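Local coordinates for protein FAD-binding oxidoreductase (Gulosibacter chungangensis, PDB 7PBG) that oxidises 4-ethylphenol and related 4-alkylphenols, dehydrogenating the alkyl side chain to products such as 4-vinylphenol with a covalently bound FAD, at residues Y30-Y41 with K54-G62; L458-A469 with V481-T489. All coordinates share one frame; numbering follows the deposited sequence.

Contact 1 (Y30-Y41 with K54-G62); sequences YVRVDEATVSEY and KGSAVIWPG
The indole NE1 of Trp60 donates to Tyr41 OH at 3.0 Å, the hydroxyl sitting at the indole edge, close to its plane. The phenol ring is also met over one face, where Val58 CG2 stands 3.9 Å from the centroid of the Tyr41 ring in a CH-pi contact. Val58 can do this because its CG2 lies anti to the backbone N, which leaves CG1 between N and the carbonyl carbon, near Arg32 CB and Tyr41 CE2. At the benzo end of the indole, Arg32 CG comes within 3.5 Å of Trp60 CZ3, and Thr37 CG2 touches CZ2 and CH2.

Behind these side chains lies a short antiparallel pairing. Arg32 and Val58 form its hydrogen-bonded pair, with Arg32 N to Val58 O at 2.8 Å and Val58 N to Arg32 O at 2.9 Å, and Trp60 N to Tyr30 O continues it. Val31 and Ile59 face the other side of the sheet, toward helix 12-26. Asp34 caps helix 35-39: its OD2 takes both Thr37 N and, on the syn lone pair, Thr37 OG1 (2.6 Å). Its other oxygen forms a salt bridge with Arg32 NH1, the oxygen lying well out of the guanidinium plane. Strand 103-106 flanks 57-59 on its far side and supplies His106, whose ND1 bonds Tyr41 OH.

With indole NE1 and His106 both bonded to it, the Tyr41 hydroxyl is gripped from two residues; with Val58 over one face, this probably limits rotation of the phenol. The Tyr41 side chain lies about 9 Å from the bound FAD.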
loop_
_atom_site.group_PDB
_atom_site.type_symbol
_atom_site.label_atom_id
_atom_site.label_comp_id
_atom_site.label_asym_id
_atom_site.label_seq_id
_atom_site.Cartn_x
_atom_site.Cartn_y
_atom_site.Cartn_z
ATOM N N TYR A 30 -11.105 -20.753 -29.495
ATOM C CA TYR A 30 -10.459 -19.821 -28.527
ATOM C C TYR A 30 -8.955 -20.073 -28.390
ATOM O O TYR A 30 -8.268 -19.435 -27.548
ATOM C CB TYR A 30 -11.146 -19.899 -27.171
ATOM C CG TYR A 30 -12.630 -19.683 -27.251
ATOM C CD1 TYR A 30 -13.123 -18.453 -27.617
ATOM C CD2 TYR A 30 -13.518 -20.684 -26.907
ATOM C CE1 TYR A 30 -14.484 -18.210 -27.692
ATOM C CE2 TYR A 30 -14.887 -20.462 -26.971
ATOM C CZ TYR A 30 -15.363 -19.215 -27.341
ATOM O OH TYR A 30 -16.704 -18.953 -27.433
ATOM N N VAL A 31 -8.410 -20.989 -29.197
ATOM C CA VAL A 31 -6.962 -21.319 -29.203
ATOM C C VAL A 31 -6.460 -21.063 -30.633
ATOM O O VAL A 31 -6.883 -21.799 -31.536
ATOM C CB VAL A 31 -6.757 -22.776 -28.749
ATOM C CG1 VAL A 31 -5.306 -23.222 -28.850
ATOM C CG2 VAL A 31 -7.319 -22.999 -27.359
ATOM N N ARG A 32 -5.658 -20.018 -30.843
ATOM C CA ARG A 32 -5.294 -19.523 -32.197
ATOM C C ARG A 32 -3.784 -19.639 -32.400
ATOM O O ARG A 32 -2.986 -19.173 -31.525
ATOM C CB ARG A 32 -5.811 -18.096 -32.371
ATOM C CG ARG A 32 -7.323 -18.007 -32.185
ATOM C CD ARG A 32 -8.099 -18.759 -33.256
ATOM N NE ARG A 32 -8.458 -17.889 -34.358
ATOM C CZ ARG A 32 -8.256 -18.133 -35.648
ATOM N NH1 ARG A 32 -7.701 -19.262 -36.058
ATOM N NH2 ARG A 32 -8.628 -17.234 -36.537
ATOM N N VAL A 33 -3.382 -20.275 -33.504
ATOM C CA VAL A 33 -1.942 -20.447 -33.855
ATOM C C VAL A 33 -1.647 -19.827 -35.225
ATOM O O VAL A 33 -0.476 -19.812 -35.597
ATOM C CB VAL A 33 -1.510 -21.925 -33.806
ATOM C CG1 VAL A 33 -1.589 -22.494 -32.392
ATOM C CG2 VAL A 33 -2.325 -22.780 -34.765
ATOM N N ASP A 34 -2.645 -19.284 -35.924
ATOM C CA ASP A 34 -2.411 -18.716 -37.272
ATOM C C ASP A 34 -1.664 -17.385 -37.153
ATOM O O ASP A 34 -1.949 -16.604 -36.217
ATOM C CB ASP A 34 -3.719 -18.514 -38.032
ATOM C CG ASP A 34 -4.696 -17.678 -37.232
ATOM O OD1 ASP A 34 -5.112 -18.151 -36.139
ATOM O OD2 ASP A 34 -4.985 -16.537 -37.674
ATOM N N GLU A 35 -0.760 -17.137 -38.097
ATOM C CA GLU A 35 0.096 -15.929 -38.152
ATOM C C GLU A 35 -0.769 -14.663 -38.114
ATOM O O GLU A 35 -0.418 -13.748 -37.386
ATOM C CB GLU A 35 0.972 -15.964 -39.413
ATOM C CG GLU A 35 1.805 -14.723 -39.574
ATOM C CD GLU A 35 2.884 -14.579 -38.520
ATOM O OE1 GLU A 35 3.310 -15.597 -37.972
ATOM O OE2 GLU A 35 3.279 -13.443 -38.234
ATOM N N ALA A 36 -1.868 -14.596 -38.873
ATOM C CA ALA A 36 -2.706 -13.380 -38.943
ATOM C C ALA A 36 -3.214 -13.025 -37.535
ATOM O O ALA A 36 -3.178 -11.824 -37.172
ATOM C CB ALA A 36 -3.845 -13.534 -39.930
ATOM N N THR A 37 -3.694 -14.003 -36.771
ATOM C CA THR A 37 -4.267 -13.765 -35.423
ATOM C C THR A 37 -3.148 -13.558 -34.393
ATOM O O THR A 37 -3.237 -12.576 -33.631
ATOM C CB THR A 37 -5.165 -14.897 -34.921
ATOM O OG1 THR A 37 -6.201 -15.125 -35.877
ATOM C CG2 THR A 37 -5.801 -14.536 -33.593
ATOM N N VAL A 38 -2.129 -14.402 -34.375
ATOM C CA VAL A 38 -1.083 -14.261 -33.320
ATOM C C VAL A 38 -0.283 -12.961 -33.506
ATOM O O VAL A 38 0.107 -12.352 -32.488
ATOM C CB VAL A 38 -0.183 -15.493 -33.214
ATOM C CG1 VAL A 38 0.826 -15.371 -32.084
ATOM C CG2 VAL A 38 -1.003 -16.760 -33.043
ATOM N N SER A 39 -0.057 -12.515 -34.748
ATOM C CA SER A 39 0.813 -11.357 -35.056
ATOM C C SER A 39 0.193 -10.082 -34.500
ATOM O O SER A 39 0.956 -9.142 -34.237
ATOM C CB SER A 39 1.109 -11.229 -36.555
ATOM O OG SER A 39 -0.075 -11.047 -37.298
ATOM N N GLU A 40 -1.127 -10.067 -34.346
ATOM C CA GLU A 40 -1.867 -8.967 -33.672
ATOM C C GLU A 40 -1.250 -8.712 -32.281
ATOM O O GLU A 40 -1.412 -7.590 -31.751
ATOM C CB GLU A 40 -3.335 -9.350 -33.555
ATOM C CG GLU A 40 -4.231 -8.255 -33.017
ATOM C CD GLU A 40 -5.720 -8.532 -33.225
ATOM O OE1 GLU A 40 -6.095 -8.987 -34.341
ATOM O OE2 GLU A 40 -6.508 -8.306 -32.278
ATOM N N TYR A 41 -0.664 -9.734 -31.675
ATOM C CA TYR A 41 -0.214 -9.698 -30.251
ATOM C C TYR A 41 1.294 -9.459 -30.202
ATOM O O TYR A 41 1.850 -9.446 -29.096
ATOM C CB TYR A 41 -0.671 -10.953 -29.490
ATOM C CG TYR A 41 -2.151 -10.998 -29.267
ATOM C CD1 TYR A 41 -2.735 -10.381 -28.176
ATOM C CD2 TYR A 41 -2.984 -11.549 -30.233
ATOM C CE1 TYR A 41 -4.106 -10.427 -27.967
ATOM C CE2 TYR A 41 -4.349 -11.594 -30.042
ATOM C CZ TYR A 41 -4.918 -11.024 -28.915
ATOM O OH TYR A 41 -6.278 -11.052 -28.746
ATOM N N LYS A 54 8.295 -12.729 -29.621
ATOM C CA LYS A 54 7.156 -13.144 -30.495
ATOM C C LYS A 54 6.493 -14.383 -29.899
ATOM O O LYS A 54 7.128 -15.482 -29.894
ATOM C CB LYS A 54 7.586 -13.341 -31.955
ATOM C CG LYS A 54 8.223 -12.115 -32.598
ATOM C CD LYS A 54 7.304 -11.202 -33.270
ATOM C CE LYS A 54 8.009 -10.013 -33.896
ATOM N NZ LYS A 54 8.582 -10.351 -35.222
ATOM N N GLY A 55 5.211 -14.268 -29.523
ATOM C CA GLY A 55 4.466 -15.409 -28.970
ATOM C C GLY A 55 4.140 -16.439 -30.052
ATOM O O GLY A 55 4.185 -16.092 -31.265
ATOM N N SER A 56 3.790 -17.653 -29.631
ATOM C CA SER A 56 3.545 -18.828 -30.503
ATOM C C SER A 56 2.068 -18.956 -30.801
ATOM O O SER A 56 1.704 -19.579 -31.825
ATOM C CB SER A 56 4.014 -20.086 -29.865
ATOM O OG SER A 56 3.441 -20.231 -28.555
ATOM N N ALA A 57 1.229 -18.500 -29.874
ATOM C CA ALA A 57 -0.204 -18.800 -29.916
ATOM C C ALA A 57 -0.870 -17.799 -28.988
ATOM O O ALA A 57 -0.173 -17.217 -28.125
ATOM C CB ALA A 57 -0.473 -20.221 -29.489
ATOM N N VAL A 58 -2.147 -17.615 -29.205
ATOM C CA VAL A 58 -2.970 -16.827 -28.258
ATOM C C VAL A 58 -4.200 -17.624 -27.909
ATOM O O VAL A 58 -4.801 -18.264 -28.787
ATOM C CB VAL A 58 -3.275 -15.417 -28.791
ATOM C CG1 VAL A 58 -4.147 -15.391 -30.053
ATOM C CG2 VAL A 58 -3.926 -14.612 -27.696
ATOM N N ILE A 59 -4.563 -17.566 -26.630
ATOM C CA ILE A 59 -5.767 -18.238 -26.104
ATOM C C ILE A 59 -6.637 -17.158 -25.473
ATOM O O ILE A 59 -6.116 -16.300 -24.751
ATOM C CB ILE A 59 -5.395 -19.319 -25.082
ATOM C CG1 ILE A 59 -4.421 -20.344 -25.663
ATOM C CG2 ILE A 59 -6.660 -19.952 -24.526
ATOM C CD1 ILE A 59 -3.947 -21.392 -24.674
ATOM N N TRP A 60 -7.926 -17.267 -25.722
ATOM C CA TRP A 60 -8.969 -16.390 -25.169
ATOM C C TRP A 60 -9.752 -17.171 -24.135
ATOM O O TRP A 60 -10.809 -17.741 -24.417
ATOM C CB TRP A 60 -9.847 -15.926 -26.331
ATOM C CG TRP A 60 -9.094 -15.107 -27.319
ATOM C CD1 TRP A 60 -8.202 -14.118 -27.058
ATOM C CD2 TRP A 60 -9.190 -15.192 -28.750
ATOM N NE1 TRP A 60 -7.745 -13.564 -28.226
ATOM C CE2 TRP A 60 -8.328 -14.200 -29.281
ATOM C CE3 TRP A 60 -9.931 -15.994 -29.623
ATOM C CZ2 TRP A 60 -8.153 -14.013 -30.648
ATOM C CZ3 TRP A 60 -9.775 -15.794 -30.981
ATOM C CH2 TRP A 60 -8.919 -14.802 -31.473
ATOM N N PRO A 61 -9.276 -17.235 -22.881
ATOM C CA PRO A 61 -10.035 -17.897 -21.852
ATOM C C PRO A 61 -11.342 -17.181 -21.505
ATOM O O PRO A 61 -11.385 -15.952 -21.588
ATOM C CB PRO A 61 -9.120 -17.940 -20.618
ATOM C CG PRO A 61 -7.888 -17.156 -20.971
ATOM C CD PRO A 61 -8.007 -16.672 -22.400
ATOM N N GLY A 62 -12.342 -17.975 -21.125
ATOM C CA GLY A 62 -13.727 -17.518 -20.929
ATOM C C GLY A 62 -14.084 -17.327 -19.470
ATOM O O GLY A 62 -15.181 -16.789 -19.217
HETATM O O HOH W 1 1.806 -20.477 -34.371
HETATM O O HOH W 2 3.705 -11.957 -29.677
#

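Contact 2 (L458-A469 with V481-T489); sequences LDMTRELIRAGA and VLADQVAET
Two nearly parallel helices, 451-470 and 483-489, pack side by side here in the FAD-linked oxidase C-terminal region, their local axes 10.6 Å apart and inclined by only 5°. Polar groups hold one flank. Gln485, fully extended with CG anti to the backbone N (chi1 -180°), reaches across to bond Arg462 twice: NE2 donates to the backbone Arg462 O, on a lone pair and in the amide plane, while OE1 receives Arg462 NH1 at 3.0 Å, in the guanidinium plane. Arg462 NH2 meanwhile approaches Val481 O (3.0 Å) from above the carbonyl plane. A water joins Arg462 NH1, Val481 O and Gln485 N.

Beneath this network the contact is apolar. Leu482 CD2 lies over one face of the Arg462 guanidinium and touches Ile465 CD1, which meets Val486 CG2 at 3.7 Å. Thr461 CG2 packs on Leu482 CD1 (3.7 Å), and Ala469 CB closes the far end against Thr489 CG2. A leucine in place of Arg462 would probably leave Gln485 OE1 without its guanidinium donor and the amide held through NE2 alone, with Val481 O keeping the bridging water.

The side chain of Leu482 is about 13 Å from the flavin cofactor. Phe396 of strand 393-402 touches Thr461, Val481 and Leu482, while Leu212 and Leu199 of the second subunit pack on Val486 and Thr489. The arrangement is a parallel alpha-alpha packing between strand 393-402 and the second subunit of an FAD-linked oxidase.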
loop_
_atom_site.group_PDB
_atom_site.type_symbol
_atom_site.label_atom_id
_atom_site.label_comp_id
_atom_site.label_asym_id
_atom_site.label_seq_id
_atom_site.Cartn_x
_atom_site.Cartn_y
_atom_site.Cartn_z
ATOM N N LEU A 458 16.822 2.092 -28.784
ATOM C CA LEU A 458 17.325 1.141 -27.784
ATOM C C LEU A 458 18.686 1.601 -27.271
ATOM O O LEU A 458 18.880 1.597 -26.026
ATOM C CB LEU A 458 17.434 -0.248 -28.397
ATOM C CG LEU A 458 17.989 -1.303 -27.455
ATOM C CD1 LEU A 458 17.235 -1.329 -26.121
ATOM C CD2 LEU A 458 17.984 -2.662 -28.132
ATOM N N ASP A 459 19.635 1.929 -28.153
ATOM C CA ASP A 459 20.975 2.388 -27.700
ATOM C C ASP A 459 20.852 3.620 -26.810
ATOM O O ASP A 459 21.538 3.677 -25.768
ATOM C CB ASP A 459 21.878 2.722 -28.874
ATOM C CG ASP A 459 22.323 1.497 -29.642
ATOM O OD1 ASP A 459 22.050 0.370 -29.159
ATOM O OD2 ASP A 459 22.904 1.695 -30.746
ATOM N N MET A 460 20.044 4.600 -27.233
ATOM C CA MET A 460 19.813 5.838 -26.462
ATOM C C MET A 460 19.322 5.461 -25.062
ATOM O O MET A 460 19.852 5.953 -24.069
ATOM C CB MET A 460 18.753 6.722 -27.113
ATOM C CG MET A 460 18.466 7.997 -26.326
ATOM S SD MET A 460 16.973 8.778 -26.926
ATOM C CE MET A 460 15.671 7.689 -26.364
ATOM N N THR A 461 18.309 4.611 -24.990
ATOM C CA THR A 461 17.654 4.270 -23.708
ATOM C C THR A 461 18.627 3.513 -22.799
ATOM O O THR A 461 18.640 3.782 -21.596
ATOM C CB THR A 461 16.365 3.501 -23.933
ATOM O OG1 THR A 461 15.599 4.301 -24.829
ATOM C CG2 THR A 461 15.605 3.255 -22.641
ATOM N N ARG A 462 19.401 2.566 -23.325
ATOM C CA ARG A 462 20.360 1.865 -22.445
ATOM C C ARG A 462 21.379 2.845 -21.883
ATOM O O ARG A 462 21.809 2.630 -20.704
ATOM C CB ARG A 462 21.073 0.720 -23.172
ATOM C CG ARG A 462 20.154 -0.383 -23.651
ATOM C CD ARG A 462 20.881 -1.694 -23.675
ATOM N NE ARG A 462 20.109 -2.799 -24.207
ATOM C CZ ARG A 462 19.308 -3.596 -23.502
ATOM N NH1 ARG A 462 19.061 -3.358 -22.219
ATOM N NH2 ARG A 462 18.679 -4.587 -24.108
ATOM N N GLU A 463 21.792 3.872 -22.636
ATOM C CA GLU A 463 22.714 4.905 -22.107
ATOM C C GLU A 463 21.974 5.765 -21.061
ATOM O O GLU A 463 22.559 6.094 -20.024
ATOM C CB GLU A 463 23.246 5.812 -23.211
ATOM C CG GLU A 463 24.211 6.852 -22.698
ATOM C CD GLU A 463 25.382 6.383 -21.816
ATOM O OE1 GLU A 463 25.871 5.230 -21.957
ATOM O OE2 GLU A 463 25.822 7.183 -20.981
ATOM N N LEU A 464 20.705 6.100 -21.287
ATOM C CA LEU A 464 19.921 6.838 -20.266
ATOM C C LEU A 464 19.863 6.042 -18.957
ATOM O O LEU A 464 20.093 6.662 -17.868
ATOM C CB LEU A 464 18.512 7.152 -20.791
ATOM C CG LEU A 464 18.440 8.219 -21.878
ATOM C CD1 LEU A 464 17.047 8.250 -22.479
ATOM C CD2 LEU A 464 18.873 9.570 -21.360
ATOM N N ILE A 465 19.593 4.731 -19.019
ATOM C CA ILE A 465 19.508 3.865 -17.819
ATOM C C ILE A 465 20.892 3.888 -17.137
ATOM O O ILE A 465 20.981 4.113 -15.938
ATOM C CB ILE A 465 19.061 2.456 -18.196
ATOM C CG1 ILE A 465 17.621 2.470 -18.733
ATOM C CG2 ILE A 465 19.301 1.491 -17.046
ATOM C CD1 ILE A 465 17.188 1.192 -19.359
ATOM N N ARG A 466 21.954 3.724 -17.922
ATOM C CA ARG A 466 23.340 3.719 -17.355
ATOM C C ARG A 466 23.623 5.044 -16.669
ATOM O O ARG A 466 24.086 5.024 -15.514
ATOM C CB ARG A 466 24.388 3.471 -18.444
ATOM C CG ARG A 466 24.862 2.037 -18.517
ATOM C CD ARG A 466 26.095 1.910 -19.419
ATOM N NE ARG A 466 25.841 2.387 -20.777
ATOM C CZ ARG A 466 25.189 1.710 -21.727
ATOM N NH1 ARG A 466 24.699 0.504 -21.481
ATOM N NH2 ARG A 466 25.018 2.262 -22.919
ATOM N N ALA A 467 23.330 6.164 -17.317
ATOM C CA ALA A 467 23.648 7.499 -16.768
ATOM C C ALA A 467 22.763 7.777 -15.548
ATOM O O ALA A 467 23.275 8.275 -14.537
ATOM C CB ALA A 467 23.535 8.573 -17.818
ATOM N N GLY A 468 21.477 7.458 -15.631
ATOM C CA GLY A 468 20.545 7.564 -14.499
ATOM C C GLY A 468 21.090 6.799 -13.296
ATOM O O GLY A 468 21.202 7.395 -12.224
ATOM N N ALA A 469 21.426 5.519 -13.457
ATOM C CA ALA A 469 21.900 4.673 -12.334
ATOM C C ALA A 469 23.120 5.325 -11.665
ATOM O O ALA A 469 23.215 5.285 -10.415
ATOM C CB ALA A 469 22.230 3.274 -12.795
ATOM N N VAL A 481 12.617 -5.629 -23.184
ATOM C CA VAL A 481 14.026 -5.733 -23.677
ATOM C C VAL A 481 14.978 -5.100 -22.670
ATOM O O VAL A 481 16.169 -5.382 -22.713
ATOM C CB VAL A 481 14.148 -5.122 -25.080
ATOM C CG1 VAL A 481 14.044 -3.600 -25.047
ATOM C CG2 VAL A 481 15.413 -5.586 -25.767
ATOM N N LEU A 482 14.484 -4.205 -21.812
ATOM C CA LEU A 482 15.303 -3.467 -20.807
ATOM C C LEU A 482 15.341 -4.163 -19.446
ATOM O O LEU A 482 16.116 -3.696 -18.553
ATOM C CB LEU A 482 14.718 -2.068 -20.589
ATOM C CG LEU A 482 14.679 -1.147 -21.796
ATOM C CD1 LEU A 482 13.982 0.182 -21.433
ATOM C CD2 LEU A 482 16.067 -0.927 -22.412
ATOM N N ALA A 483 14.520 -5.194 -19.234
ATOM C CA ALA A 483 14.251 -5.777 -17.889
ATOM C C ALA A 483 15.570 -6.176 -17.216
ATOM O O ALA A 483 15.801 -5.841 -16.084
ATOM C CB ALA A 483 13.335 -6.960 -18.024
ATOM N N ASP A 484 16.437 -6.874 -17.925
ATOM C CA ASP A 484 17.628 -7.408 -17.236
ATOM C C ASP A 484 18.539 -6.251 -16.859
ATOM O O ASP A 484 19.162 -6.259 -15.739
ATOM C CB ASP A 484 18.372 -8.429 -18.097
ATOM C CG ASP A 484 17.812 -9.837 -17.980
ATOM O OD1 ASP A 484 17.052 -10.137 -17.009
ATOM O OD2 ASP A 484 18.137 -10.638 -18.865
ATOM N N GLN A 485 18.714 -5.297 -17.782
ATOM C CA GLN A 485 19.602 -4.149 -17.512
ATOM C C GLN A 485 19.054 -3.388 -16.293
ATOM O O GLN A 485 19.810 -3.021 -15.361
ATOM C CB GLN A 485 19.730 -3.199 -18.699
ATOM C CG GLN A 485 20.653 -2.033 -18.396
ATOM C CD GLN A 485 20.765 -1.025 -19.521
ATOM O OE1 GLN A 485 20.072 -1.122 -20.552
ATOM N NE2 GLN A 485 21.545 0.016 -19.280
ATOM N N VAL A 486 17.771 -3.109 -16.296
ATOM C CA VAL A 486 17.180 -2.333 -15.166
ATOM C C VAL A 486 17.275 -3.171 -13.876
ATOM O O VAL A 486 17.695 -2.654 -12.843
ATOM C CB VAL A 486 15.736 -1.885 -15.498
ATOM C CG1 VAL A 486 15.073 -1.260 -14.269
ATOM C CG2 VAL A 486 15.728 -0.942 -16.680
ATOM N N ALA A 487 16.945 -4.461 -13.907
ATOM C CA ALA A 487 17.000 -5.313 -12.702
ATOM C C ALA A 487 18.426 -5.241 -12.157
ATOM O O ALA A 487 18.613 -5.155 -10.936
ATOM C CB ALA A 487 16.573 -6.727 -12.981
ATOM N N GLU A 488 19.407 -5.216 -13.045
ATOM C CA GLU A 488 20.842 -5.251 -12.644
ATOM C C GLU A 488 21.235 -3.943 -11.962
ATOM O O GLU A 488 22.174 -3.936 -11.151
ATOM C CB GLU A 488 21.721 -5.543 -13.870
ATOM C CG GLU A 488 23.186 -5.739 -13.516
ATOM C CD GLU A 488 23.632 -7.150 -13.102
ATOM O OE1 GLU A 488 22.778 -8.095 -13.061
ATOM O OE2 GLU A 488 24.843 -7.315 -12.781
ATOM N N THR A 489 20.508 -2.862 -12.176
ATOM C CA THR A 489 20.841 -1.590 -11.464
ATOM C C THR A 489 20.472 -1.639 -9.979
ATOM O O THR A 489 21.064 -0.849 -9.204
ATOM C CB THR A 489 20.205 -0.362 -12.121
ATOM O OG1 THR A 489 18.785 -0.392 -12.012
ATOM C CG2 THR A 489 20.621 -0.210 -13.566
HETATM O O HOH W 3 18.111 -5.645 -20.679
#

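How the contacts relate
Read from the N terminus, contact 1 comes first: after helix 12-26 the chain lays down strand 31-32 and helix 35-39, then returns through a loop without helix or strand to pair with 57-59, so that 31-32 forms one edge of the sheet that continues to 103-106 and 81-84. Several hundred residues later, contact 2 closes a connection of similar length, in which strand 474-475 lies between helices 451-470 and 483-489. The two contacts follow in series and neither nest nor cross. The centres of contact 1 and contact 2 lie 30 Å apart, without touching. Contact 1 joins the N-terminal segment to the start of the FAD-binding region; contact 2 lies within the C-terminal oxidase region.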